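Local structure of CrmK (5I1V) at residues 116-121 and 143-148; 202-207 and 215-220; 262-267 and 282-287; 375-380 and 398-403. The protein is a flavoenzyme oxidase with covalently bound FAD that takes part in recycling shunt products during caerulomycin biosynthesis. All blocks are in the same frame, centred on the assembly; numbering follows the deposited sequence.

Contact 1. Residues 116-121 and 143-148; sequences GVTFPG and RLLGLT
The ring of F119 meets T148 at its edge. CG2 of T148 lies in the ring plane, 3.6 Å from CE2 of F119, with CD2 close behind. Side chains of I107 and L111, from helix 104-115, also touch the ring. The contact lies in the FAD-binding domain of the PCMH type. It joins the loop after helix 104-115 to the end of helix 142-145 and the turn that follows. P120 is the centre of an inverse gamma turn, closed by a weak hydrogen bond from G121 N to F119 O. P120 leans on the other segment with its CB and CG. CG of P120 sits 3.8 Å from CB of L145 and only 3.1 Å from O of G146. G146, the first residue past the helix, has positive phi, and its carbonyl O accepts a hydrogen bond from S142 OG. An alanine at F119 would remove the whole ring, so T148 CG2 would probably lose its edge contact and the packing on helix 104-115 would be disturbed. G121 lies close to the bound FAD. T148 OG1 is hydrogen-bonded to G137 O and takes the crowded position between N and the carbonyl carbon (chi1 55°). This leaves T148 CG2 pressed on the gamma turn, 3.3 Å from P120 O and a tight 3.4 Å from CA of G121.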
loop_
_atom_site.group_PDB
_atom_site.type_symbol
_atom_site.label_atom_id
_atom_site.label_comp_id
_atom_site.label_asym_id
_atom_site.label_seq_id
_atom_site.Cartn_x
_atom_site.Cartn_y
_atom_site.Cartn_z
ATOM N N GLY A 116 6.177 15.194 -13.061
ATOM C CA GLY A 116 6.469 14.326 -14.162
ATOM C C GLY A 116 7.848 13.690 -14.095
ATOM O O GLY A 116 8.337 13.155 -15.096
ATOM N N VAL A 117 8.464 13.719 -12.919
ATOM C CA VAL A 117 9.842 13.230 -12.746
ATOM C C VAL A 117 9.879 12.005 -11.787
ATOM O O VAL A 117 8.895 11.664 -11.122
ATOM C CB VAL A 117 10.776 14.403 -12.260
ATOM C CG1 VAL A 117 10.599 15.635 -13.094
ATOM C CG2 VAL A 117 10.527 14.832 -10.827
ATOM N N THR A 118 11.026 11.346 -11.708
ATOM C CA THR A 118 11.236 10.319 -10.779
ATOM C C THR A 118 12.747 10.233 -10.422
ATOM O O THR A 118 13.551 10.896 -11.042
ATOM C CB THR A 118 10.725 8.999 -11.344
ATOM O OG1 THR A 118 10.517 8.080 -10.269
ATOM C CG2 THR A 118 11.670 8.410 -12.312
ATOM N N PHE A 119 13.099 9.380 -9.460
ATOM C CA PHE A 119 14.501 8.947 -9.297
ATOM C C PHE A 119 14.518 7.427 -9.086
ATOM O O PHE A 119 13.511 6.846 -8.728
ATOM C CB PHE A 119 15.157 9.682 -8.154
ATOM C CG PHE A 119 14.589 9.313 -6.830
ATOM C CD1 PHE A 119 13.399 9.841 -6.419
ATOM C CD2 PHE A 119 15.233 8.429 -6.002
ATOM C CE1 PHE A 119 12.864 9.491 -5.195
ATOM C CE2 PHE A 119 14.705 8.076 -4.764
ATOM C CZ PHE A 119 13.515 8.598 -4.370
ATOM N N PRO A 120 15.661 6.769 -9.351
ATOM C CA PRO A 120 15.681 5.302 -9.368
ATOM C C PRO A 120 15.837 4.666 -7.993
ATOM O O PRO A 120 16.933 4.268 -7.623
ATOM C CB PRO A 120 16.890 5.009 -10.236
ATOM C CG PRO A 120 17.804 6.156 -9.981
ATOM C CD PRO A 120 16.906 7.346 -9.871
ATOM N N GLY A 121 14.756 4.559 -7.245
ATOM C CA GLY A 121 14.812 3.999 -5.919
ATOM C C GLY A 121 14.148 2.638 -6.036
ATOM O O GLY A 121 13.852 2.179 -7.126
ATOM N N ARG A 143 19.215 0.574 -14.271
ATOM C CA ARG A 143 19.939 0.419 -15.561
ATOM C C ARG A 143 19.942 1.644 -16.461
ATOM O O ARG A 143 20.934 1.931 -17.120
ATOM C CB ARG A 143 19.447 -0.822 -16.311
ATOM C CG ARG A 143 19.931 -2.022 -15.580
ATOM C CD ARG A 143 19.086 -3.229 -15.806
ATOM N NE ARG A 143 19.025 -3.669 -17.197
ATOM C CZ ARG A 143 19.872 -4.530 -17.770
ATOM N NH1 ARG A 143 20.930 -5.011 -17.110
ATOM N NH2 ARG A 143 19.671 -4.890 -19.037
ATOM N N LEU A 144 18.844 2.373 -16.443
ATOM C CA LEU A 144 18.675 3.564 -17.243
ATOM C C LEU A 144 19.133 4.813 -16.518
ATOM O O LEU A 144 19.667 5.701 -17.160
ATOM C CB LEU A 144 17.209 3.734 -17.657
ATOM C CG LEU A 144 16.771 2.687 -18.700
ATOM C CD1 LEU A 144 15.256 2.633 -18.866
ATOM C CD2 LEU A 144 17.449 2.896 -20.053
ATOM N N LEU A 145 18.939 4.880 -15.200
ATOM C CA LEU A 145 19.123 6.144 -14.434
ATOM C C LEU A 145 20.201 6.153 -13.347
ATOM O O LEU A 145 20.549 7.222 -12.823
ATOM C CB LEU A 145 17.795 6.525 -13.762
ATOM C CG LEU A 145 16.631 6.803 -14.722
ATOM C CD1 LEU A 145 15.361 7.251 -13.976
ATOM C CD2 LEU A 145 17.037 7.840 -15.758
ATOM N N GLY A 146 20.710 4.984 -12.991
ATOM C CA GLY A 146 21.645 4.861 -11.917
ATOM C C GLY A 146 21.028 4.566 -10.550
ATOM O O GLY A 146 19.935 3.986 -10.450
ATOM N N LEU A 147 21.731 4.995 -9.503
ATOM C CA LEU A 147 21.297 4.795 -8.127
ATOM C C LEU A 147 20.685 6.050 -7.581
ATOM O O LEU A 147 20.953 7.154 -8.072
ATOM C CB LEU A 147 22.476 4.395 -7.261
ATOM C CG LEU A 147 23.205 3.163 -7.744
ATOM C CD1 LEU A 147 24.381 2.850 -6.842
ATOM C CD2 LEU A 147 22.306 1.941 -7.797
ATOM N N THR A 148 19.913 5.905 -6.506
ATOM C CA THR A 148 19.375 7.064 -5.827
ATOM C C THR A 148 20.477 8.050 -5.458
ATOM O O THR A 148 20.320 9.260 -5.592
ATOM C CB THR A 148 18.648 6.687 -4.539
ATOM O OG1 THR A 148 19.531 5.919 -3.696
ATOM C CG2 THR A 148 17.511 5.832 -4.803
#

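Contact 2. Residues 202-207 and 215-220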
loop_
_atom_site.group_PDB
_atom_site.type_symbol
_atom_site.label_atom_id
_atom_site.label_comp_id
_atom_site.label_asym_id
_atom_site.label_seq_id
_atom_site.Cartn_x
_atom_site.Cartn_y
_atom_site.Cartn_z
ATOM N N LEU A 202 17.236 16.063 -3.666
ATOM C CA LEU A 202 17.509 15.332 -4.840
ATOM C C LEU A 202 17.454 16.193 -6.086
ATOM O O LEU A 202 16.491 16.925 -6.298
ATOM C CB LEU A 202 16.502 14.176 -4.996
ATOM C CG LEU A 202 16.366 13.223 -3.801
ATOM C CD1 LEU A 202 15.181 12.294 -3.999
ATOM C CD2 LEU A 202 17.604 12.390 -3.634
ATOM N N ARG A 203 18.444 16.001 -6.950
ATOM C CA ARG A 203 18.462 16.650 -8.242
ATOM C C ARG A 203 19.530 16.036 -9.142
ATOM O O ARG A 203 20.530 15.580 -8.662
ATOM C CB ARG A 203 18.707 18.151 -8.010
ATOM C CG ARG A 203 20.028 18.695 -8.424
ATOM C CD ARG A 203 20.142 20.166 -8.027
ATOM N NE ARG A 203 19.679 21.055 -9.064
ATOM C CZ ARG A 203 20.427 21.428 -10.105
ATOM N NH1 ARG A 203 21.682 20.981 -10.222
ATOM N NH2 ARG A 203 19.927 22.243 -11.037
ATOM N N SER A 204 19.317 16.016 -10.447
ATOM C CA SER A 204 20.358 15.602 -11.401
ATOM C C SER A 204 21.502 16.569 -11.353
ATOM O O SER A 204 21.286 17.780 -11.365
ATOM C CB SER A 204 19.828 15.606 -12.836
ATOM O OG SER A 204 18.750 14.720 -12.948
ATOM N N PRO A 205 22.724 16.067 -11.306
ATOM C CA PRO A 205 23.836 17.026 -11.270
ATOM C C PRO A 205 23.904 17.932 -12.520
ATOM O O PRO A 205 24.381 19.062 -12.441
ATOM C CB PRO A 205 25.093 16.141 -11.174
ATOM C CG PRO A 205 24.624 14.719 -11.249
ATOM C CD PRO A 205 23.134 14.667 -11.174
ATOM N N ASP A 206 23.386 17.467 -13.643
ATOM C CA ASP A 206 23.391 18.295 -14.845
ATOM C C ASP A 206 22.001 18.817 -15.246
ATOM O O ASP A 206 21.761 19.098 -16.404
ATOM C CB ASP A 206 24.039 17.504 -15.979
ATOM C CG ASP A 206 25.475 17.086 -15.644
ATOM O OD1 ASP A 206 26.266 17.934 -15.154
ATOM O OD2 ASP A 206 25.812 15.903 -15.867
ATOM N N ALA A 207 21.097 18.976 -14.279
ATOM C CA ALA A 207 19.779 19.579 -14.560
ATOM C C ALA A 207 19.870 20.908 -15.291
ATOM O O ALA A 207 20.657 21.767 -14.904
ATOM C CB ALA A 207 19.027 19.800 -13.271
ATOM N N ALA A 215 14.489 19.151 -12.942
ATOM C CA ALA A 215 15.447 18.934 -11.875
ATOM C C ALA A 215 15.714 17.452 -11.605
ATOM O O ALA A 215 16.747 17.112 -11.045
ATOM C CB ALA A 215 15.017 19.661 -10.621
ATOM N N LEU A 216 14.853 16.570 -12.086
ATOM C CA LEU A 216 15.076 15.113 -12.021
ATOM C C LEU A 216 14.645 14.490 -13.327
ATOM O O LEU A 216 13.875 15.101 -14.075
ATOM C CB LEU A 216 14.277 14.494 -10.856
ATOM C CG LEU A 216 14.822 14.524 -9.410
ATOM C CD1 LEU A 216 13.838 13.998 -8.400
ATOM C CD2 LEU A 216 16.171 13.848 -9.244
ATOM N N PRO A 217 15.114 13.270 -13.623
ATOM C CA PRO A 217 14.772 12.673 -14.919
ATOM C C PRO A 217 13.302 12.312 -15.067
ATOM O O PRO A 217 12.611 12.069 -14.074
ATOM C CB PRO A 217 15.624 11.401 -14.993
ATOM C CG PRO A 217 16.391 11.293 -13.723
ATOM C CD PRO A 217 16.094 12.489 -12.859
ATOM N N ARG A 218 12.824 12.329 -16.320
ATOM C CA ARG A 218 11.482 11.901 -16.649
ATOM C C ARG A 218 11.577 10.444 -16.960
ATOM O O ARG A 218 12.351 10.092 -17.823
ATOM C CB ARG A 218 10.990 12.619 -17.910
ATOM C CG ARG A 218 10.586 14.050 -17.675
ATOM C CD ARG A 218 9.956 14.623 -18.933
ATOM N NE ARG A 218 10.451 15.979 -19.112
ATOM C CZ ARG A 218 9.960 17.048 -18.495
ATOM N NH1 ARG A 218 8.937 16.922 -17.653
ATOM N NH2 ARG A 218 10.504 18.250 -18.714
ATOM N N PRO A 219 10.785 9.586 -16.302
ATOM C CA PRO A 219 10.905 8.168 -16.723
ATOM C C PRO A 219 10.302 7.953 -18.119
ATOM O O PRO A 219 9.636 8.855 -18.642
ATOM C CB PRO A 219 10.089 7.446 -15.677
ATOM C CG PRO A 219 8.999 8.434 -15.302
ATOM C CD PRO A 219 9.640 9.798 -15.412
ATOM N N PRO A 220 10.517 6.774 -18.725
ATOM C CA PRO A 220 9.830 6.442 -19.992
ATOM C C PRO A 220 8.309 6.451 -19.783
ATOM O O PRO A 220 7.841 6.117 -18.711
ATOM C CB PRO A 220 10.340 5.038 -20.299
ATOM C CG PRO A 220 11.678 4.993 -19.613
ATOM C CD PRO A 220 11.421 5.688 -18.314
#
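L216 reaches across with the end of its side chain. Its CB leads to CG, which lies anti to the carbonyl carbon (chi1 -82°). From there CD2 carries the contact. CD2 of L216 rests 3.8 Å from CA of R203 and lies 4.3 Å from CB of L202. The same side chain also packs on F96, V117 and L111. One backbone hydrogen bond fixes the two segments beside it. N of S204 donates to O of A215 at 2.9 Å, almost straight at 164°, and the N-H comes in nearly along the C=O axis. CA of R203 adds a CH contact to the same oxygen. OG of S204 lies 3.5 Å from CD of P217. S204 also begins a type I beta turn that ends at A207. CB of A207 packs 3.9 Å from CA of A215, and it lies over one face of the R203 guanidinium, toward the rim. NE of R203 is hydrogen-bonded to G94 O. The arrangement closes the short excursion that leaves strand 196-202, passes through helix 212-215 and heads for strand 222-231. Strand 95-99 lies against it through F96 and A95, and helix 104-115 touches L216 and P219.

Contact 3. Residues 262-267 and 282-287; sequences IGLYAL and AQIPVD
In this hairpin of strands 265-271 and 277-285, part of the large antiparallel sheet, two methyl groups meet on one face. CB of A266 lies 3.8 Å from CB of A282 in a non-hydrogen-bonded pair. CD2 of L264 fills the place beside them, 4.2 Å from CB of A282. CB of L264 touches CD1 of I284 at 4.0 Å, and the two side chains cross obliquely. F298 and M295 of helix 291-303 cover this face. The other face carries Y265 and Q283. Q283 has CG in the crowded position between N and the carbonyl carbon, which brings CG and CD obliquely across to Y265. CD of Q283 lies 4.0 Å from CD2 of Y265, the ring and amide planes 72° apart. Y265 also touches F123, an FAD-binding residue. CD of P285 fits against G263 O at 3.3 Å. A CB at G263 would be tight against the proline ring. Y265 N donates to Q283 O and Q283 N to Y265 O, both at 2.9 Å. The polar backbone of this buried pair is thus satisfied. CA-H...O contacts from L264 and A282 and apolar pairs add to this. Q283 OE1 has a weak hydrogen bond to T322 OG1.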
loop_
_atom_site.group_PDB
_atom_site.type_symbol
_atom_site.label_atom_id
_atom_site.label_comp_id
_atom_site.label_asym_id
_atom_site.label_seq_id
_atom_site.Cartn_x
_atom_site.Cartn_y
_atom_site.Cartn_z
ATOM N N ILE A 262 19.597 -2.541 -22.976
ATOM C CA ILE A 262 19.846 -2.085 -21.603
ATOM C C ILE A 262 18.572 -1.651 -20.909
ATOM O O ILE A 262 18.476 -1.741 -19.675
ATOM C CB ILE A 262 20.959 -1.021 -21.512
ATOM C CG1 ILE A 262 21.400 -0.807 -20.047
ATOM C CG2 ILE A 262 20.542 0.283 -22.218
ATOM C CD1 ILE A 262 21.914 -2.043 -19.333
ATOM N N GLY A 263 17.591 -1.236 -21.698
ATOM C CA GLY A 263 16.319 -0.784 -21.190
ATOM C C GLY A 263 15.443 -1.904 -20.684
ATOM O O GLY A 263 14.499 -1.650 -19.946
ATOM N N LEU A 264 15.754 -3.144 -21.068
ATOM C CA LEU A 264 15.011 -4.291 -20.563
ATOM C C LEU A 264 15.498 -4.685 -19.158
ATOM O O LEU A 264 16.654 -5.034 -18.952
ATOM C CB LEU A 264 15.082 -5.442 -21.559
ATOM C CG LEU A 264 14.086 -6.596 -21.504
ATOM C CD1 LEU A 264 14.199 -7.467 -22.753
ATOM C CD2 LEU A 264 14.304 -7.422 -20.254
ATOM N N TYR A 265 14.585 -4.615 -18.197
ATOM C CA TYR A 265 14.851 -4.962 -16.795
ATOM C C TYR A 265 14.065 -6.220 -16.482
ATOM O O TYR A 265 12.862 -6.286 -16.732
ATOM C CB TYR A 265 14.353 -3.837 -15.869
ATOM C CG TYR A 265 14.264 -4.254 -14.418
ATOM C CD1 TYR A 265 15.421 -4.386 -13.641
ATOM C CD2 TYR A 265 13.038 -4.540 -13.824
ATOM C CE1 TYR A 265 15.361 -4.788 -12.329
ATOM C CE2 TYR A 265 12.968 -4.974 -12.509
ATOM C CZ TYR A 265 14.142 -5.092 -11.767
ATOM O OH TYR A 265 14.080 -5.486 -10.447
ATOM N N ALA A 266 14.724 -7.194 -15.888
ATOM C CA ALA A 266 14.027 -8.417 -15.515
ATOM C C ALA A 266 14.444 -8.965 -14.168
ATOM O O ALA A 266 15.616 -8.837 -13.766
ATOM C CB ALA A 266 14.227 -9.448 -16.596
ATOM N N LEU A 267 13.478 -9.569 -13.477
ATOM C CA LEU A 267 13.719 -10.209 -12.204
ATOM C C LEU A 267 13.190 -11.644 -12.255
ATOM O O LEU A 267 12.027 -11.862 -12.555
ATOM C CB LEU A 267 13.027 -9.434 -11.103
ATOM C CG LEU A 267 13.321 -9.866 -9.667
ATOM C CD1 LEU A 267 13.365 -8.698 -8.683
ATOM C CD2 LEU A 267 12.268 -10.823 -9.194
ATOM N N ALA A 282 9.450 -8.968 -16.472
ATOM C CA ALA A 282 10.321 -8.191 -17.314
ATOM C C ALA A 282 9.574 -7.029 -17.913
ATOM O O ALA A 282 8.329 -7.088 -18.102
ATOM C CB ALA A 282 10.936 -9.052 -18.390
ATOM N N GLN A 283 10.319 -5.948 -18.158
ATOM C CA GLN A 283 9.759 -4.736 -18.681
ATOM C C GLN A 283 10.769 -4.059 -19.548
ATOM O O GLN A 283 11.944 -4.183 -19.325
ATOM C CB GLN A 283 9.294 -3.779 -17.540
ATOM C CG GLN A 283 10.419 -3.288 -16.650
ATOM C CD GLN A 283 10.022 -2.461 -15.435
ATOM O OE1 GLN A 283 9.246 -2.866 -14.617
ATOM N NE2 GLN A 283 10.617 -1.299 -15.303
ATOM N N ILE A 284 10.292 -3.336 -20.550
ATOM C CA ILE A 284 11.128 -2.589 -21.473
ATOM C C ILE A 284 10.323 -1.400 -21.946
ATOM O O ILE A 284 9.147 -1.528 -22.235
ATOM C CB ILE A 284 11.589 -3.445 -22.675
ATOM C CG1 ILE A 284 12.684 -2.740 -23.484
ATOM C CG2 ILE A 284 10.405 -3.893 -23.508
ATOM C CD1 ILE A 284 13.296 -3.573 -24.621
ATOM N N PRO A 285 10.935 -0.222 -21.973
ATOM C CA PRO A 285 10.131 0.894 -22.455
ATOM C C PRO A 285 9.626 0.726 -23.898
ATOM O O PRO A 285 10.313 0.162 -24.751
ATOM C CB PRO A 285 11.090 2.081 -22.374
ATOM C CG PRO A 285 12.164 1.663 -21.407
ATOM C CD PRO A 285 12.299 0.177 -21.621
ATOM N N VAL A 286 8.431 1.238 -24.158
ATOM C CA VAL A 286 7.791 1.081 -25.459
ATOM C C VAL A 286 8.590 1.850 -26.525
ATOM O O VAL A 286 8.598 1.461 -27.692
ATOM C CB VAL A 286 6.317 1.569 -25.393
ATOM C CG1 VAL A 286 5.712 1.763 -26.777
ATOM C CG2 VAL A 286 5.481 0.580 -24.597
ATOM N N ASP A 287 9.277 2.915 -26.112
ATOM C CA ASP A 287 10.014 3.775 -27.032
ATOM C C ASP A 287 11.447 3.311 -27.378
ATOM O O ASP A 287 12.166 4.008 -28.078
ATOM C CB ASP A 287 10.025 5.229 -26.530
ATOM C CG ASP A 287 10.821 5.432 -25.220
ATOM O OD1 ASP A 287 11.021 4.482 -24.433
ATOM O OD2 ASP A 287 11.238 6.587 -24.953
#

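Contact 4. Residues 375-380 and 398-403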
loop_
_atom_site.group_PDB
_atom_site.type_symbol
_atom_site.label_atom_id
_atom_site.label_comp_id
_atom_site.label_asym_id
_atom_site.label_seq_id
_atom_site.Cartn_x
_atom_site.Cartn_y
_atom_site.Cartn_z
ATOM N N MET A 375 15.047 -17.526 -3.807
ATOM C CA MET A 375 16.140 -16.688 -4.211
ATOM C C MET A 375 15.745 -16.007 -5.508
ATOM O O MET A 375 14.914 -16.503 -6.281
ATOM C CB MET A 375 17.498 -17.415 -4.271
ATOM C CG MET A 375 17.627 -18.530 -5.267
ATOM S SD MET A 375 19.289 -19.264 -5.177
ATOM C CE MET A 375 20.288 -17.860 -5.695
ATOM N N GLU A 376 16.294 -14.817 -5.689
ATOM C CA GLU A 376 15.994 -13.994 -6.844
ATOM C C GLU A 376 17.244 -13.517 -7.528
ATOM O O GLU A 376 18.240 -13.194 -6.879
ATOM C CB GLU A 376 15.192 -12.744 -6.435
ATOM C CG GLU A 376 13.982 -12.970 -5.571
ATOM C CD GLU A 376 13.222 -11.661 -5.242
ATOM O OE1 GLU A 376 13.799 -10.538 -5.324
ATOM O OE2 GLU A 376 12.029 -11.765 -4.886
ATOM N N TYR A 377 17.159 -13.432 -8.852
ATOM C CA TYR A 377 18.200 -12.849 -9.675
ATOM C C TYR A 377 17.672 -11.553 -10.276
ATOM O O TYR A 377 16.684 -11.547 -10.975
ATOM C CB TYR A 377 18.574 -13.816 -10.786
ATOM C CG TYR A 377 19.246 -15.051 -10.305
ATOM C CD1 TYR A 377 20.620 -15.093 -10.167
ATOM C CD2 TYR A 377 18.525 -16.194 -10.023
ATOM C CE1 TYR A 377 21.260 -16.231 -9.761
ATOM C CE2 TYR A 377 19.167 -17.343 -9.611
ATOM C CZ TYR A 377 20.534 -17.358 -9.507
ATOM O OH TYR A 377 21.173 -18.490 -9.077
ATOM N N ILE A 378 18.365 -10.461 -10.020
ATOM C CA ILE A 378 17.873 -9.115 -10.323
ATOM C C ILE A 378 18.816 -8.389 -11.273
ATOM O O ILE A 378 19.951 -8.145 -10.937
ATOM C CB ILE A 378 17.790 -8.284 -9.022
ATOM C CG1 ILE A 378 16.955 -9.025 -7.978
ATOM C CG2 ILE A 378 17.196 -6.892 -9.298
ATOM C CD1 ILE A 378 17.212 -8.641 -6.544
ATOM N N ALA A 379 18.328 -8.048 -12.448
ATOM C CA ALA A 379 19.087 -7.349 -13.452
ATOM C C ALA A 379 19.564 -6.006 -12.866
ATOM O O ALA A 379 18.871 -5.423 -12.053
ATOM C CB ALA A 379 18.225 -7.101 -14.651
ATOM N N TYR A 380 20.787 -5.616 -13.214
ATOM C CA TYR A 380 21.460 -4.434 -12.637
ATOM C C TYR A 380 22.480 -3.915 -13.640
ATOM O O TYR A 380 22.426 -4.294 -14.815
ATOM C CB TYR A 380 22.129 -4.870 -11.333
ATOM C CG TYR A 380 22.586 -3.814 -10.367
ATOM C CD1 TYR A 380 21.712 -2.882 -9.805
ATOM C CD2 TYR A 380 23.903 -3.756 -9.999
ATOM C CE1 TYR A 380 22.179 -1.941 -8.904
ATOM C CE2 TYR A 380 24.378 -2.845 -9.085
ATOM C CZ TYR A 380 23.505 -1.930 -8.533
ATOM O OH TYR A 380 24.010 -0.996 -7.639
ATOM N N ALA A 398 29.019 -4.668 -9.743
ATOM C CA ALA A 398 28.081 -5.775 -9.964
ATOM C C ALA A 398 27.317 -5.600 -11.271
ATOM O O ALA A 398 26.939 -4.497 -11.653
ATOM C CB ALA A 398 27.125 -5.913 -8.790
ATOM N N SER A 399 27.098 -6.706 -11.952
ATOM C CA SER A 399 26.275 -6.759 -13.144
ATOM C C SER A 399 24.870 -7.171 -12.786
ATOM O O SER A 399 23.929 -6.879 -13.508
ATOM C CB SER A 399 26.827 -7.828 -14.118
ATOM O OG SER A 399 28.119 -7.479 -14.522
ATOM N N LEU A 400 24.757 -7.888 -11.672
ATOM C CA LEU A 400 23.576 -8.615 -11.336
ATOM C C LEU A 400 23.521 -8.744 -9.799
ATOM O O LEU A 400 24.548 -8.917 -9.162
ATOM C CB LEU A 400 23.630 -9.988 -12.020
ATOM C CG LEU A 400 22.275 -10.666 -12.038
ATOM C CD1 LEU A 400 21.949 -11.278 -13.373
ATOM C CD2 LEU A 400 22.228 -11.690 -10.916
ATOM N N LYS A 401 22.346 -8.571 -9.232
ATOM C CA LYS A 401 22.132 -8.729 -7.816
ATOM C C LYS A 401 21.324 -9.996 -7.544
ATOM O O LYS A 401 20.502 -10.430 -8.384
ATOM C CB LYS A 401 21.419 -7.530 -7.232
ATOM C CG LYS A 401 22.208 -6.248 -7.300
ATOM C CD LYS A 401 21.488 -5.130 -6.567
ATOM C CE LYS A 401 22.451 -4.144 -5.932
ATOM N NZ LYS A 401 23.060 -4.727 -4.723
ATOM N N THR A 402 21.592 -10.621 -6.400
ATOM C CA THR A 402 20.789 -11.743 -5.954
ATOM C C THR A 402 20.392 -11.490 -4.492
ATOM O O THR A 402 21.126 -10.871 -3.731
ATOM C CB THR A 402 21.491 -13.119 -6.071
ATOM O OG1 THR A 402 22.396 -13.288 -4.975
ATOM C CG2 THR A 402 22.202 -13.271 -7.432
ATOM N N PHE A 403 19.224 -12.000 -4.155
ATOM C CA PHE A 403 18.522 -11.734 -2.931
ATOM C C PHE A 403 17.919 -13.086 -2.513
ATOM O O PHE A 403 17.505 -13.865 -3.374
ATOM C CB PHE A 403 17.444 -10.702 -3.272
ATOM C CG PHE A 403 16.533 -10.363 -2.141
ATOM C CD1 PHE A 403 17.023 -9.705 -1.019
ATOM C CD2 PHE A 403 15.194 -10.669 -2.197
ATOM C CE1 PHE A 403 16.176 -9.383 0.036
ATOM C CE2 PHE A 403 14.341 -10.343 -1.152
ATOM C CZ PHE A 403 14.834 -9.699 -0.032
HETATM O O HOH W 1 22.102 -7.607 -15.064
#
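The tight part is the run from E376 to I378 against K401 to F403. I378 N donates to K401 O at 2.7 Å, and E376 N to F403 O at 2.8 Å. K401 N returns a bond to I378 O and F403 N to E376 O. On one face, CD1 of Y377 is 3.6 Å from CG2 of T402, and CD2 of L400 meets the Y377 ring at its edge. On the other, CD1 of I378 touches CB of F403, while OE1 of E376 lies 3.4 Å from CD2 of F403. Both strands belong to the large antiparallel sheet, between strands 265-271 and 339-347. Toward Y380 their pairing loosens. S399 and L400 form a classic beta bulge against L347 of strand 339-347. Y380 N makes only a weak hydrogen bond to S399 O, and a water links the same two atoms. The side chains still pack closely here. Y380 has CG anti to N (chi1 -165°), which lays its ring across K401. CE of K401 sits over one face, 3.8 Å from the centroid of the Y380 ring, as a CH-pi contact. NZ of K401 forms a salt bridge with D346, and K401 has a cation-pi contact with Y446, an FAD-binding residue. An alanine at Y380 would strip away the ring and would probably leave the K401 chain less firmly placed.

The four contacts follow one another along the chain, each closing before the next opens. Contacts 1 and 2 are neighbours, with centres 8 Å apart, joined by a probable hydrogen bond from T118 N to P217 O. Contacts 3 and 4 share one antiparallel sheet. Their strands 265-271 and 374-379 are adjacent, and their centres lie 15 Å apart. R143 links contact 1 to contacts 3 and 4: its guanidinium reaches Y380 O, and weakly I262 O and L264 O. P220 of contact 2 packs on P285 of contact 3. Contacts 2 and 4 are about 15 Å apart at their nearest atoms. The series runs from the FAD-binding domain to the large sheet, with the flavin near contacts 1, 3 and 4.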